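Local coordinates for glycoside hydrolase family 16 protein (Bacteroides ovatus, PDB 7KR6) that probably hydrolyses O-glycosidic bonds in mixed-linkage beta-glucans as an endo-glucanase of glycoside hydrolase family 16, at residues N189-G194 against S211-K216. The protein carries 1 engineered substitution. Numbering follows the deposited sequence.
Sequences NSLQDG and SIDNVK
A beta-hairpin end packs here against the loop between strands 179-186 and 197-203, and the evidence is one apolar touch: CD2 of L191 lies 3.9 Å from CG2 of I212. Both side chains leave their backbones toward each other and cross at about a right angle; methyl meets methyl while the CA atoms of L191 and I212 stay 9.3 Å apart. In I212 the branch that touches is the methyl anti to the backbone N; CG1, at chi1 -58°, is anti to the carbonyl carbon instead. V165 and Y199 contact both residues, which places the pair in a buried apolar layer. At its margin, OD2 of D213 stands 4.5 Å from CD2 of L191; that oxygen is hydrogen-bonded to H197 ND1, while OD1 accepts a hydrogen bond from T198 N. H197 NE2 is hydrogen-bonded to D193 OD1, linking loop and hairpin through one ring. Each segment has its own turn: S190 OG accepts from Q192 N at 2.9 Å in an ST turn, and V215 N to I212 O at 3.1 Å closes the hairpin turn, with I212 N to V215 O returning. The result is a small buried contact near the edge of the family 16 beta-sandwich, a loop leucine against a two-residue type I' hairpin.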
loop_
_atom_site.group_PDB
_atom_site.type_symbol
_atom_site.label_atom_id
_atom_site.label_comp_id
_atom_site.label_asym_id
_atom_site.label_seq_id
_atom_site.Cartn_x
_atom_site.Cartn_y
_atom_site.Cartn_z
ATOM N N ASN A 189 -0.511 21.774 1.643
ATOM C CA ASN A 189 -1.719 22.432 2.174
ATOM C C ASN A 189 -2.927 21.529 2.006
ATOM O O ASN A 189 -2.875 20.621 1.150
ATOM C CB ASN A 189 -1.972 23.746 1.425
ATOM C CG ASN A 189 -0.767 24.654 1.453
ATOM O OD1 ASN A 189 -0.168 24.961 0.406
ATOM N ND2 ASN A 189 -0.410 25.058 2.647
ATOM N N SER A 190 -4.015 21.820 2.720
ATOM C CA SER A 190 -5.286 21.066 2.585
ATOM C C SER A 190 -5.775 21.096 1.127
ATOM O O SER A 190 -5.719 22.180 0.472
ATOM C CB SER A 190 -6.352 21.609 3.495
ATOM O OG SER A 190 -7.599 21.031 3.194
ATOM N N LEU A 191 -6.175 19.931 0.605
ATOM C CA LEU A 191 -6.853 19.778 -0.704
ATOM C C LEU A 191 -8.353 19.745 -0.500
ATOM O O LEU A 191 -9.075 19.622 -1.494
ATOM C CB LEU A 191 -6.360 18.511 -1.395
ATOM C CG LEU A 191 -4.888 18.560 -1.738
ATOM C CD1 LEU A 191 -4.458 17.170 -2.208
ATOM C CD2 LEU A 191 -4.600 19.618 -2.824
ATOM N N GLN A 192 -8.816 19.969 0.748
ATOM C CA GLN A 192 -10.222 19.769 1.127
ATOM C C GLN A 192 -10.667 21.071 1.809
ATOM O O GLN A 192 -11.205 21.009 2.913
ATOM C CB GLN A 192 -10.420 18.530 1.986
ATOM C CG GLN A 192 -9.999 17.244 1.290
ATOM C CD GLN A 192 -10.017 16.033 2.197
ATOM O OE1 GLN A 192 -10.452 16.107 3.349
ATOM N NE2 GLN A 192 -9.458 14.925 1.729
ATOM N N ASP A 193 -10.389 22.175 1.128
ATOM C CA ASP A 193 -10.304 23.542 1.714
ATOM C C ASP A 193 -11.369 24.417 1.039
ATOM O O ASP A 193 -11.236 25.631 1.127
ATOM C CB ASP A 193 -8.927 24.156 1.469
ATOM C CG ASP A 193 -8.504 24.315 0.004
ATOM O OD1 ASP A 193 -9.038 23.569 -0.839
ATOM O OD2 ASP A 193 -7.584 25.157 -0.267
ATOM N N GLY A 194 -12.321 23.831 0.317
ATOM C CA GLY A 194 -13.362 24.604 -0.395
ATOM C C GLY A 194 -12.865 25.249 -1.682
ATOM O O GLY A 194 -13.621 26.072 -2.229
ATOM N N SER A 211 1.219 15.134 -10.752
ATOM C CA SER A 211 1.383 16.479 -10.157
ATOM C C SER A 211 0.095 16.945 -9.494
ATOM O O SER A 211 -1.016 16.597 -9.954
ATOM C CB SER A 211 1.897 17.504 -11.183
ATOM O OG SER A 211 3.107 17.087 -11.803
ATOM N N ILE A 212 0.236 17.807 -8.478
ATOM C CA ILE A 212 -0.893 18.403 -7.755
ATOM C C ILE A 212 -0.570 19.894 -7.661
ATOM O O ILE A 212 0.487 20.237 -7.107
ATOM C CB ILE A 212 -1.140 17.724 -6.385
ATOM C CG1 ILE A 212 -1.392 16.223 -6.563
ATOM C CG2 ILE A 212 -2.280 18.381 -5.651
ATOM C CD1 ILE A 212 -1.297 15.431 -5.283
ATOM N N ASP A 213 -1.437 20.684 -8.259
ATOM C CA ASP A 213 -1.235 22.136 -8.422
ATOM C C ASP A 213 0.156 22.411 -8.977
ATOM O O ASP A 213 0.865 23.297 -8.441
ATOM C CB ASP A 213 -1.483 22.828 -7.090
ATOM C CG ASP A 213 -2.934 22.865 -6.651
ATOM O OD1 ASP A 213 -3.795 22.842 -7.514
ATOM O OD2 ASP A 213 -3.170 22.981 -5.431
ATOM N N ASN A 214 0.558 21.619 -9.977
ATOM C CA ASN A 214 1.784 21.799 -10.789
ATOM C C ASN A 214 3.047 21.515 -9.979
ATOM O O ASN A 214 4.155 21.736 -10.488
ATOM C CB ASN A 214 1.824 23.180 -11.429
ATOM C CG ASN A 214 0.671 23.391 -12.376
ATOM O OD1 ASN A 214 0.331 22.503 -13.149
ATOM N ND2 ASN A 214 0.026 24.533 -12.249
ATOM N N VAL A 215 2.925 20.873 -8.829
ATOM C CA VAL A 215 4.100 20.392 -8.077
ATOM C C VAL A 215 4.167 18.870 -8.268
ATOM O O VAL A 215 3.191 18.176 -7.880
ATOM C CB VAL A 215 4.029 20.805 -6.596
ATOM C CG1 VAL A 215 5.216 20.295 -5.815
ATOM C CG2 VAL A 215 3.920 22.322 -6.462
ATOM N N LYS A 216 5.264 18.372 -8.790
ATOM C CA LYS A 216 5.402 16.927 -9.070
ATOM C C LYS A 216 5.351 16.195 -7.726
ATOM O O LYS A 216 6.051 16.577 -6.740
ATOM C CB LYS A 216 6.627 16.688 -9.937
ATOM C CG LYS A 216 6.461 17.304 -11.327
ATOM C CD LYS A 216 7.582 17.045 -12.269
ATOM C CE LYS A 216 7.229 17.627 -13.620
ATOM N NZ LYS A 216 8.294 17.328 -14.592
#